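Lin0012 protein (Listeria innocua, PDB 3K17) belongs to the GHMP kinases and probably transfers a phosphate from ATP to phosphomevalonate in the mevalonate pathway to isoprenoids. Local coordinates at residues 218-223 with 294-299; 301-306 with 337-342; 143-148 with 162-167; 118-123 with 150-155. All blocks are in the same frame, centred on the assembly; numbering follows the deposited sequence.

Overall arrangement
Following the chain from its N terminus, 118-123 at the start of helix 119-135 is the first half of contact 4, and helix 141-156 then supplies both 143-148 and 150-155. The latter closes contact 4 before 162-167 closes contact 3, so the two loops cross. They touch where I164 and D163 pack against A121, joining three helices of the N-terminal half. Contact 1 (218-223 with 294-299) follows as a separate long loop of mostly helix, and contact 2 (301-306 with 337-342) comes after it. Both use helix 295-306, and they meet where W339 packs against G218. Their centres lie about 24 to 33 Å from those of contacts 3 and 4.

Contact 1 (218-223 with 294-299)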
loop_
_atom_site.group_PDB
_atom_site.type_symbol
_atom_site.label_atom_id
_atom_site.label_comp_id
_atom_site.label_asym_id
_atom_site.label_seq_id
_atom_site.Cartn_x
_atom_site.Cartn_y
_atom_site.Cartn_z
ATOM N N GLY A 218 -5.394 -42.325 19.840
ATOM C CA GLY A 218 -6.273 -42.461 18.687
ATOM C C GLY A 218 -6.505 -41.146 17.955
ATOM O O GLY A 218 -6.982 -40.184 18.546
ATOM N N TRP A 219 -6.167 -41.104 16.670
ATOM C CA TRP A 219 -6.344 -39.900 15.853
ATOM C C TRP A 219 -7.752 -39.867 15.259
ATOM O O TRP A 219 -8.164 -40.801 14.574
ATOM C CB TRP A 219 -5.306 -39.875 14.729
ATOM C CG TRP A 219 -5.366 -38.641 13.877
ATOM C CD1 TRP A 219 -5.318 -37.345 14.306
ATOM C CD2 TRP A 219 -5.395 -38.591 12.444
ATOM N NE1 TRP A 219 -5.308 -36.492 13.229
ATOM C CE2 TRP A 219 -5.350 -37.229 12.071
ATOM C CE3 TRP A 219 -5.441 -39.567 11.432
ATOM C CZ2 TRP A 219 -5.355 -36.810 10.730
ATOM C CZ3 TRP A 219 -5.443 -39.150 10.090
ATOM C CH2 TRP A 219 -5.396 -37.781 9.757
ATOM N N THR A 220 -8.483 -38.791 15.518
ATOM C CA THR A 220 -9.847 -38.669 15.028
ATOM C C THR A 220 -9.919 -38.328 13.548
ATOM O O THR A 220 -11.009 -38.287 12.977
ATOM C CB THR A 220 -10.626 -37.595 15.800
ATOM O OG1 THR A 220 -10.044 -36.315 15.539
ATOM C CG2 THR A 220 -10.593 -37.878 17.293
ATOM N N GLY A 221 -8.766 -38.062 12.939
ATOM C CA GLY A 221 -8.726 -37.743 11.518
ATOM C C GLY A 221 -9.341 -36.402 11.185
ATOM O O GLY A 221 -9.727 -36.137 10.043
ATOM N N THR A 222 -9.430 -35.548 12.192
ATOM C CA THR A 222 -10.010 -34.229 12.022
ATOM C C THR A 222 -8.991 -33.171 12.414
ATOM O O THR A 222 -8.664 -33.012 13.590
ATOM C CB THR A 222 -11.261 -34.070 12.902
ATOM O OG1 THR A 222 -12.157 -35.162 12.655
ATOM C CG2 THR A 222 -11.964 -32.752 12.604
ATOM N N PRO A 223 -8.429 -32.469 11.424
ATOM C CA PRO A 223 -7.453 -31.441 11.785
ATOM C C PRO A 223 -8.146 -30.321 12.553
ATOM O O PRO A 223 -9.338 -30.080 12.376
ATOM C CB PRO A 223 -6.912 -30.999 10.432
ATOM C CG PRO A 223 -6.901 -32.305 9.670
ATOM C CD PRO A 223 -8.274 -32.862 10.011
ATOM N N THR A 294 -15.637 -33.417 20.421
ATOM C CA THR A 294 -16.435 -33.688 19.235
ATOM C C THR A 294 -17.173 -35.001 19.432
ATOM O O THR A 294 -16.964 -35.696 20.426
ATOM C CB THR A 294 -15.558 -33.823 17.981
ATOM O OG1 THR A 294 -14.621 -34.888 18.169
ATOM C CG2 THR A 294 -14.801 -32.535 17.711
ATOM N N SER A 295 -18.034 -35.340 18.480
ATOM C CA SER A 295 -18.788 -36.580 18.562
ATOM C C SER A 295 -17.847 -37.771 18.530
ATOM O O SER A 295 -18.059 -38.754 19.234
ATOM C CB SER A 295 -19.774 -36.684 17.398
ATOM O OG SER A 295 -20.709 -35.623 17.441
ATOM N N LEU A 296 -16.807 -37.684 17.710
ATOM C CA LEU A 296 -15.855 -38.778 17.602
ATOM C C LEU A 296 -15.014 -38.888 18.873
ATOM O O LEU A 296 -14.694 -39.988 19.322
ATOM C CB LEU A 296 -14.961 -38.580 16.377
ATOM C CG LEU A 296 -14.196 -39.810 15.889
ATOM C CD1 LEU A 296 -15.123 -41.019 15.807
ATOM C CD2 LEU A 296 -13.590 -39.502 14.525
ATOM N N LEU A 297 -14.665 -37.747 19.459
ATOM C CA LEU A 297 -13.883 -37.763 20.684
ATOM C C LEU A 297 -14.743 -38.307 21.820
ATOM O O LEU A 297 -14.242 -38.979 22.720
ATOM C CB LEU A 297 -13.368 -36.357 21.008
ATOM C CG LEU A 297 -12.146 -35.957 20.173
ATOM C CD1 LEU A 297 -11.837 -34.474 20.333
ATOM C CD2 LEU A 297 -10.964 -36.810 20.604
ATOM N N LYS A 298 -16.041 -38.031 21.768
ATOM C CA LYS A 298 -16.954 -38.527 22.791
ATOM C C LYS A 298 -16.967 -40.051 22.741
ATOM O O LYS A 298 -16.828 -40.721 23.766
ATOM C CB LYS A 298 -18.374 -38.003 22.554
ATOM C CG LYS A 298 -19.398 -38.537 23.562
ATOM C CD LYS A 298 -20.802 -38.041 23.250
ATOM C CE LYS A 298 -21.758 -38.322 24.406
ATOM N NZ LYS A 298 -21.847 -39.771 24.751
ATOM N N GLU A 299 -17.137 -40.596 21.539
ATOM C CA GLU A 299 -17.154 -42.045 21.367
ATOM C C GLU A 299 -15.818 -42.637 21.780
ATOM O O GLU A 299 -15.756 -43.717 22.355
ATOM C CB GLU A 299 -17.446 -42.410 19.910
ATOM C CG GLU A 299 -18.827 -42.011 19.444
ATOM C CD GLU A 299 -19.907 -42.534 20.369
ATOM O OE1 GLU A 299 -19.920 -43.757 20.631
ATOM O OE2 GLU A 299 -20.739 -41.725 20.836
HETATM O O HOH W 1 -13.188 -35.274 15.985
#
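T220, near the end of strand 214-219, turns its side chain against L296 and L297 in the first turn of helix 295-306. Starting at the root, T220 CB lies 3.7 Å from L296 CD2. The same methyl also approaches the main chain, with L296 CD2 3.2 Å from T220 O, so this leucine branch covers both the base of the threonine and its carbonyl. At the branch point the two tips part, and a chi1 of 65° sends CG2 to L297 and OG1 to D320. The methyl, CG2, meets L297 CD2 at 3.5 Å, a tight carbon contact in which the two side chains cross at about a right angle. The hydroxyl is hydrogen-bonded to the carbonyl of D320, its main partner, and receives a weak bond from T222 N. Threonine suits this place because its methyl packs against leucine while its hydroxyl bonds to a carbonyl. G221 has a positive phi of 69°, readily taken up by glycine, and lets the chain turn here. T294 OG1 caps its own helix, accepting from L297 N at 3.1 Å. A water lies 2.6 Å from T294 OG1, but its link to T222 OG1 is weak, at 3.5 Å. The strand belongs to the antiparallel sheet of the ferredoxin-like C-terminal domain; helix 295-306 packs on that sheet as the first of the ferredoxin-like pair, after three intervening helices. Apolar methyl packing thus joins the segments, with no direct hydrogen bond crossing between them.

Contact 2 (301-306 with 337-342); sequences ADSAEN and NEWEKL
W339 lays the pyrrole edge of its indole against the hydroxyl of S303, which is the one residue of 301-306 that it touches closely. S303 OG lies in the plane of the ring, 3.1 Å from W339 NE1 and 3.3 Å from W339 CD1, so the serine meets a rim and not a face. The indole nitrogen is hydrogen-bonded to the carbonyl of L300, one turn back on the serine's own helix. S303 OG can give its single proton to E299 O, the stronger partner, or to L300 O, or share it between them; a chi1 of 48° folds the hydroxyl back toward these carbonyls of its own helix. L300 O therefore lies within reach of both side chains, and a small residue such as serine allows the tryptophan edge to come this near the helix backbone. Helices 295-306 and 329-341 are the two helices of a ferredoxin-like beta-alpha-beta-beta-alpha-beta unit, with three further helices inserted after its first strand. This is the usual C-terminal half of GHMP kinases, and both helices pack on its antiparallel sheet. W339 fits between them: CG is anti to its carbonyl carbon (chi1 -75°), which carries the large ring toward helix 295-306, while the side chain also packs on A324 of strand 321-326. Tryptophan suits the site by combining a broad apolar surface with a single N-H for the carbonyl it reaches. E338, whose CB points at the other helix, bends its carboxylate away and forms a salt bridge with K341. There K341 NZ is 2.7 Å from E338 OE2, approaching on the syn side but 30° out of the carboxylate plane.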
loop_
_atom_site.group_PDB
_atom_site.type_symbol
_atom_site.label_atom_id
_atom_site.label_comp_id
_atom_site.label_asym_id
_atom_site.label_seq_id
_atom_site.Cartn_x
_atom_site.Cartn_y
_atom_site.Cartn_z
ATOM N N ALA A 301 -13.652 -41.485 24.083
ATOM C CA ALA A 301 -13.556 -41.497 25.538
ATOM C C ALA A 301 -14.579 -42.433 26.178
ATOM O O ALA A 301 -14.270 -43.121 27.149
ATOM C CB ALA A 301 -13.719 -40.082 26.091
ATOM N N ASP A 302 -15.796 -42.459 25.647
ATOM C CA ASP A 302 -16.814 -43.342 26.207
ATOM C C ASP A 302 -16.372 -44.793 26.149
ATOM O O ASP A 302 -16.487 -45.527 27.131
ATOM C CB ASP A 302 -18.141 -43.186 25.470
ATOM C CG ASP A 302 -18.860 -41.914 25.847
ATOM O OD1 ASP A 302 -18.543 -41.360 26.921
ATOM O OD2 ASP A 302 -19.745 -41.475 25.085
ATOM N N SER A 303 -15.857 -45.209 24.998
ATOM C CA SER A 303 -15.404 -46.582 24.845
ATOM C C SER A 303 -14.253 -46.879 25.806
ATOM O O SER A 303 -14.132 -47.993 26.319
ATOM C CB SER A 303 -14.985 -46.837 23.394
ATOM O OG SER A 303 -14.143 -45.803 22.916
ATOM N N ALA A 304 -13.410 -45.879 26.055
ATOM C CA ALA A 304 -12.291 -46.055 26.974
ATOM C C ALA A 304 -12.849 -46.298 28.373
ATOM O O ALA A 304 -12.346 -47.130 29.122
ATOM C CB ALA A 304 -11.409 -44.814 26.972
ATOM N N GLU A 305 -13.900 -45.564 28.716
ATOM C CA GLU A 305 -14.525 -45.701 30.020
ATOM C C GLU A 305 -15.316 -47.005 30.153
ATOM O O GLU A 305 -15.219 -47.690 31.170
ATOM C CB GLU A 305 -15.424 -44.493 30.289
ATOM C CG GLU A 305 -14.638 -43.217 30.574
ATOM C CD GLU A 305 -15.532 -42.031 30.865
ATOM O OE1 GLU A 305 -16.614 -42.242 31.449
ATOM O OE2 GLU A 305 -15.151 -40.889 30.530
ATOM N N ASN A 306 -16.082 -47.356 29.123
ATOM C CA ASN A 306 -16.866 -48.584 29.155
ATOM C C ASN A 306 -15.969 -49.808 29.266
ATOM O O ASN A 306 -16.383 -50.847 29.783
ATOM C CB ASN A 306 -17.725 -48.714 27.897
ATOM C CG ASN A 306 -18.720 -47.588 27.755
ATOM O OD1 ASN A 306 -19.267 -47.100 28.745
ATOM N ND2 ASN A 306 -18.975 -47.175 26.520
ATOM N N ASN A 337 -9.812 -51.758 18.961
ATOM C CA ASN A 337 -10.665 -52.361 17.940
ATOM C C ASN A 337 -11.967 -51.571 17.812
ATOM O O ASN A 337 -12.460 -51.349 16.705
ATOM C CB ASN A 337 -10.960 -53.828 18.283
ATOM C CG ASN A 337 -11.911 -54.483 17.287
ATOM O OD1 ASN A 337 -13.129 -54.439 17.454
ATOM N ND2 ASN A 337 -11.354 -55.081 16.235
ATOM N N GLU A 338 -12.520 -51.146 18.944
ATOM C CA GLU A 338 -13.748 -50.358 18.936
ATOM C C GLU A 338 -13.504 -49.005 18.268
ATOM O O GLU A 338 -14.334 -48.529 17.488
ATOM C CB GLU A 338 -14.253 -50.148 20.362
ATOM C CG GLU A 338 -14.825 -51.406 20.988
ATOM C CD GLU A 338 -15.897 -52.038 20.115
ATOM O OE1 GLU A 338 -16.863 -51.332 19.751
ATOM O OE2 GLU A 338 -15.772 -53.238 19.789
ATOM N N TRP A 339 -12.361 -48.390 18.573
ATOM C CA TRP A 339 -12.017 -47.101 17.978
ATOM C C TRP A 339 -11.933 -47.219 16.455
ATOM O O TRP A 339 -12.495 -46.404 15.731
ATOM C CB TRP A 339 -10.653 -46.600 18.477
ATOM C CG TRP A 339 -10.608 -46.060 19.881
ATOM C CD1 TRP A 339 -11.659 -45.863 20.731
ATOM C CD2 TRP A 339 -9.438 -45.598 20.577
ATOM N NE1 TRP A 339 -11.218 -45.302 21.909
ATOM C CE2 TRP A 339 -9.860 -45.130 21.841
ATOM C CE3 TRP A 339 -8.077 -45.534 20.251
ATOM C CZ2 TRP A 339 -8.969 -44.602 22.778
ATOM C CZ3 TRP A 339 -7.189 -45.010 21.185
ATOM C CH2 TRP A 339 -7.643 -44.551 22.434
ATOM N N GLU A 340 -11.222 -48.237 15.982
ATOM C CA GLU A 340 -11.014 -48.428 14.553
ATOM C C GLU A 340 -12.280 -48.632 13.735
ATOM O O GLU A 340 -12.339 -48.223 12.576
ATOM C CB GLU A 340 -10.045 -49.581 14.306
ATOM C CG GLU A 340 -8.675 -49.354 14.905
ATOM C CD GLU A 340 -7.711 -50.474 14.586
ATOM O OE1 GLU A 340 -8.093 -51.654 14.726
ATOM O OE2 GLU A 340 -6.564 -50.175 14.203
ATOM N N LYS A 341 -13.291 -49.262 14.325
ATOM C CA LYS A 341 -14.539 -49.469 13.606
ATOM C C LYS A 341 -15.250 -48.129 13.473
ATOM O O LYS A 341 -16.170 -47.973 12.665
ATOM C CB LYS A 341 -15.434 -50.461 14.352
ATOM C CG LYS A 341 -14.881 -51.872 14.420
ATOM C CD LYS A 341 -15.848 -52.809 15.146
ATOM C CE LYS A 341 -16.133 -52.326 16.568
ATOM N NZ LYS A 341 -17.011 -53.265 17.337
ATOM N N LEU A 342 -14.819 -47.158 14.269
ATOM C CA LEU A 342 -15.420 -45.833 14.233
ATOM C C LEU A 342 -14.673 -44.905 13.273
ATOM O O LEU A 342 -15.072 -43.757 13.075
ATOM C CB LEU A 342 -15.438 -45.232 15.642
ATOM C CG LEU A 342 -16.273 -46.008 16.669
ATOM C CD1 LEU A 342 -16.085 -45.413 18.070
ATOM C CD2 LEU A 342 -17.746 -45.965 16.264
#

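Contact 3 (143-148 with 162-167)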
loop_
_atom_site.group_PDB
_atom_site.type_symbol
_atom_site.label_atom_id
_atom_site.label_comp_id
_atom_site.label_asym_id
_atom_site.label_seq_id
_atom_site.Cartn_x
_atom_site.Cartn_y
_atom_site.Cartn_z
ATOM N N LYS A 143 18.003 -23.704 29.875
ATOM C CA LYS A 143 18.255 -22.503 29.094
ATOM C C LYS A 143 17.735 -22.734 27.668
ATOM O O LYS A 143 17.186 -21.823 27.049
ATOM C CB LYS A 143 19.749 -22.160 29.077
ATOM C CG LYS A 143 20.295 -21.674 30.419
ATOM C CD LYS A 143 21.769 -21.273 30.311
ATOM C CE LYS A 143 22.386 -20.927 31.671
ATOM N NZ LYS A 143 21.851 -19.667 32.261
ATOM N N LYS A 144 17.898 -23.949 27.154
ATOM C CA LYS A 144 17.407 -24.264 25.815
ATOM C C LYS A 144 15.880 -24.172 25.800
ATOM O O LYS A 144 15.285 -23.707 24.828
ATOM C CB LYS A 144 17.880 -25.655 25.384
ATOM C CG LYS A 144 19.399 -25.739 25.260
ATOM C CD LYS A 144 19.882 -26.977 24.522
ATOM C CE LYS A 144 19.670 -28.246 25.335
ATOM N NZ LYS A 144 20.182 -29.436 24.605
ATOM N N PHE A 145 15.238 -24.593 26.886
ATOM C CA PHE A 145 13.790 -24.501 26.941
ATOM C C PHE A 145 13.387 -23.035 26.833
ATOM O O PHE A 145 12.440 -22.698 26.129
ATOM C CB PHE A 145 13.235 -25.051 28.256
ATOM C CG PHE A 145 11.824 -24.629 28.520
ATOM C CD1 PHE A 145 10.761 -25.242 27.858
ATOM C CD2 PHE A 145 11.555 -23.565 29.380
ATOM C CE1 PHE A 145 9.455 -24.800 28.046
ATOM C CE2 PHE A 145 10.246 -23.117 29.572
ATOM C CZ PHE A 145 9.195 -23.740 28.901
ATOM N N LYS A 146 14.105 -22.172 27.550
ATOM C CA LYS A 146 13.815 -20.742 27.543
ATOM C C LYS A 146 13.949 -20.134 26.142
ATOM O O LYS A 146 13.136 -19.313 25.743
ATOM C CB LYS A 146 14.746 -20.000 28.513
ATOM C CG LYS A 146 14.510 -20.298 29.991
ATOM C CD LYS A 146 15.479 -19.487 30.839
ATOM C CE LYS A 146 15.329 -19.772 32.326
ATOM N NZ LYS A 146 16.310 -18.971 33.120
ATOM N N LEU A 147 14.990 -20.516 25.413
ATOM C CA LEU A 147 15.170 -20.005 24.058
ATOM C C LEU A 147 13.988 -20.473 23.203
ATOM O O LEU A 147 13.355 -19.679 22.517
ATOM C CB LEU A 147 16.479 -20.526 23.460
ATOM C CG LEU A 147 17.785 -20.002 24.065
ATOM C CD1 LEU A 147 18.958 -20.801 23.512
ATOM C CD2 LEU A 147 17.947 -18.513 23.754
ATOM N N ALA A 148 13.690 -21.768 23.272
ATOM C CA ALA A 148 12.600 -22.356 22.505
ATOM C C ALA A 148 11.239 -21.776 22.884
ATOM O O ALA A 148 10.381 -21.556 22.014
ATOM C CB ALA A 148 12.597 -23.874 22.688
ATOM N N GLY A 162 3.889 -25.567 27.104
ATOM C CA GLY A 162 3.980 -26.886 27.717
ATOM C C GLY A 162 4.384 -27.864 26.622
ATOM O O GLY A 162 5.052 -28.871 26.880
ATOM N N ASP A 163 3.981 -27.562 25.384
ATOM C CA ASP A 163 4.332 -28.408 24.254
ATOM C C ASP A 163 5.834 -28.317 24.024
ATOM O O ASP A 163 6.483 -29.317 23.744
ATOM C CB ASP A 163 3.556 -28.007 22.984
ATOM C CG ASP A 163 3.594 -26.511 22.697
ATOM O OD1 ASP A 163 4.179 -25.731 23.481
ATOM O OD2 ASP A 163 3.021 -26.118 21.661
ATOM N N ILE A 164 6.380 -27.113 24.146
ATOM C CA ILE A 164 7.813 -26.911 23.993
ATOM C C ILE A 164 8.544 -27.755 25.056
ATOM O O ILE A 164 9.538 -28.420 24.762
ATOM C CB ILE A 164 8.183 -25.414 24.198
ATOM C CG1 ILE A 164 7.713 -24.580 22.997
ATOM C CG2 ILE A 164 9.672 -25.261 24.405
ATOM C CD1 ILE A 164 8.384 -24.933 21.686
ATOM N N ALA A 165 8.037 -27.730 26.287
ATOM C CA ALA A 165 8.659 -28.468 27.391
ATOM C C ALA A 165 8.703 -29.970 27.131
ATOM O O ALA A 165 9.742 -30.617 27.301
ATOM C CB ALA A 165 7.908 -28.190 28.695
ATOM N N SER A 166 7.564 -30.515 26.715
ATOM C CA SER A 166 7.453 -31.936 26.448
ATOM C C SER A 166 8.382 -32.387 25.329
ATOM O O SER A 166 9.035 -33.421 25.452
ATOM C CB SER A 166 6.000 -32.286 26.114
ATOM O OG SER A 166 5.877 -33.658 25.793
ATOM N N CYS A 167 8.444 -31.619 24.237
ATOM C CA CYS A 167 9.317 -31.972 23.114
ATOM C C CYS A 167 10.796 -31.906 23.516
ATOM O O CYS A 167 11.605 -32.736 23.098
ATOM C CB CYS A 167 9.064 -31.029 21.931
ATOM S SG CYS A 167 7.398 -31.206 21.234
#
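A148 N is bonded to K144 O at 3.0 Å in the regular ladder of its helix, and the methyl of the same alanine points across to I164 on the facing one. Helices 141-156 and 162-169 form part of the N-terminal domain of the GHMP kinase fold, and their short segments run in largely opposite directions, inclined by 40° from antiparallel (140°), with axes 9.7 Å apart. The interface is apolar. I164 CG2 is its central atom, reaching F145 CD1 at 3.6 Å and A148 CB at 3.7 Å, so a single branch of isoleucine fills the gap between two residues three apart on the facing helix. That branch stands anti to the backbone N of I164 and its CB points at the other helix, a direct reach that suits a beta-branched residue. The F145 ring, with CG anti to its own backbone N (chi1 164°), swings over to the second helix and crosses the I164 side chain at a slant. It turns an edge to A165: the backbone N of A165 lies near the ring plane, 3.7 Å from F145 CE1, and A165 CB is 3.8 Å from the same carbon. The small side chain of A165 lets the ring rim come this close, and at A148 a single methyl likewise lets I164 approach. Beyond the pair, F145 and A165 both pack on Y175 of strand 172-176, tying the helices to the large mixed sheet. At the far end of the isoleucine, I164 CD1 lies 3.9 Å from A148 O.

Contact 4 (118-123 with 150-155)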
loop_
_atom_site.group_PDB
_atom_site.type_symbol
_atom_site.label_atom_id
_atom_site.label_comp_id
_atom_site.label_asym_id
_atom_site.label_seq_id
_atom_site.Cartn_x
_atom_site.Cartn_y
_atom_site.Cartn_z
ATOM N N GLY A 118 2.068 -31.433 18.091
ATOM C CA GLY A 118 2.960 -30.327 18.421
ATOM C C GLY A 118 3.998 -30.019 17.358
ATOM O O GLY A 118 5.150 -29.730 17.668
ATOM N N SER A 119 3.587 -30.057 16.094
ATOM C CA SER A 119 4.518 -29.795 15.007
ATOM C C SER A 119 5.360 -28.540 15.174
ATOM O O SER A 119 6.568 -28.592 14.994
ATOM C CB SER A 119 3.766 -29.743 13.670
ATOM O OG SER A 119 3.236 -31.018 13.352
ATOM N N SER A 120 4.742 -27.416 15.527
ATOM C CA SER A 120 5.492 -26.170 15.670
ATOM C C SER A 120 6.486 -26.201 16.834
ATOM O O SER A 120 7.615 -25.728 16.711
ATOM C CB SER A 120 4.534 -24.968 15.812
ATOM O OG SER A 120 3.729 -25.049 16.989
ATOM N N ALA A 121 6.073 -26.761 17.961
ATOM C CA ALA A 121 6.962 -26.845 19.117
ATOM C C ALA A 121 8.142 -27.770 18.807
ATOM O O ALA A 121 9.296 -27.432 19.069
ATOM C CB ALA A 121 6.198 -27.365 20.319
ATOM N N ALA A 122 7.849 -28.936 18.237
ATOM C CA ALA A 122 8.899 -29.902 17.928
ATOM C C ALA A 122 9.944 -29.340 16.974
ATOM O O ALA A 122 11.148 -29.582 17.132
ATOM C CB ALA A 122 8.291 -31.172 17.358
ATOM N N ALA A 123 9.491 -28.585 15.980
ATOM C CA ALA A 123 10.412 -27.996 15.019
ATOM C C ALA A 123 11.283 -26.960 15.724
ATOM O O ALA A 123 12.501 -26.899 15.521
ATOM C CB ALA A 123 9.626 -27.342 13.870
ATOM N N LEU A 150 10.607 -18.702 24.323
ATOM C CA LEU A 150 10.507 -17.306 23.897
ATOM C C LEU A 150 10.210 -17.275 22.402
ATOM O O LEU A 150 9.356 -16.526 21.947
ATOM C CB LEU A 150 11.815 -16.554 24.150
ATOM C CG LEU A 150 12.167 -16.179 25.592
ATOM C CD1 LEU A 150 13.514 -15.468 25.636
ATOM C CD2 LEU A 150 11.077 -15.278 26.155
ATOM N N SER A 151 10.936 -18.091 21.646
ATOM C CA SER A 151 10.758 -18.159 20.198
ATOM C C SER A 151 9.318 -18.502 19.839
ATOM O O SER A 151 8.653 -17.772 19.103
ATOM C CB SER A 151 11.692 -19.220 19.598
ATOM O OG SER A 151 11.524 -19.328 18.188
ATOM N N HIS A 152 8.842 -19.616 20.379
ATOM C CA HIS A 152 7.506 -20.100 20.087
ATOM C C HIS A 152 6.368 -19.194 20.551
ATOM O O HIS A 152 5.372 -19.050 19.846
ATOM C CB HIS A 152 7.330 -21.507 20.668
ATOM C CG HIS A 152 6.148 -22.245 20.120
ATOM N ND1 HIS A 152 4.864 -22.048 20.582
ATOM C CD2 HIS A 152 6.055 -23.169 19.133
ATOM C CE1 HIS A 152 4.030 -22.821 19.906
ATOM N NE2 HIS A 152 4.728 -23.510 19.020
ATOM N N LEU A 153 6.507 -18.568 21.712
ATOM C CA LEU A 153 5.427 -17.722 22.200
ATOM C C LEU A 153 5.238 -16.444 21.378
ATOM O O LEU A 153 4.108 -16.041 21.130
ATOM C CB LEU A 153 5.616 -17.406 23.690
ATOM C CG LEU A 153 6.520 -16.297 24.216
ATOM C CD1 LEU A 153 5.851 -14.942 24.004
ATOM C CD2 LEU A 153 6.760 -16.531 25.716
ATOM N N VAL A 154 6.311 -15.801 20.928
ATOM C CA VAL A 154 6.082 -14.601 20.127
ATOM C C VAL A 154 5.556 -14.955 18.728
ATOM O O VAL A 154 4.865 -14.151 18.104
ATOM C CB VAL A 154 7.348 -13.704 20.017
ATOM C CG1 VAL A 154 7.781 -13.260 21.420
ATOM C CG2 VAL A 154 8.466 -14.432 19.303
ATOM N N VAL A 155 5.860 -16.153 18.229
ATOM C CA VAL A 155 5.345 -16.526 16.907
ATOM C C VAL A 155 3.887 -16.984 17.024
ATOM O O VAL A 155 3.020 -16.541 16.275
ATOM C CB VAL A 155 6.171 -17.647 16.253
ATOM C CG1 VAL A 155 5.506 -18.081 14.945
ATOM C CG2 VAL A 155 7.583 -17.152 15.978
#
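S120 presents its hydroxyl to the edge of the H152 imidazole, so that an oxygen at the start of one helix meets a ring nitrogen from the C-terminal half of another. The first segment contains the end of the glycine-rich GLGSSAA sequence, the second conserved motif of GHMP kinases, which in relatives wraps round the phosphates of ATP. G118 is the N-cap of helix 119-135, and its phi of 84° suits glycine well. The H152 ring extends toward this first turn, its CG anti to the backbone N (chi1 -164°), and its plane contains the direction of the serine oxygen. S120 OG and H152 NE2 form a hydrogen bond of 2.7 Å in which either could be the donor. S120 CB follows behind, 3.5 Å from H152 NE2, and A121 N approaches the ring nitrogen obliquely at 3.7 Å. With just a methyl, A121 does not hold the imidazole off from this first turn, and that methyl also packs on D163 and I164. The imidazole also stacks with F77, which would limit its rotation, while histidine offers both an aromatic surface for that stack and a polar edge for the serine. The oxygen faces NE2 squarely: S120 OG is 3.7 Å from H152 CD2 and the same distance from H152 CE1.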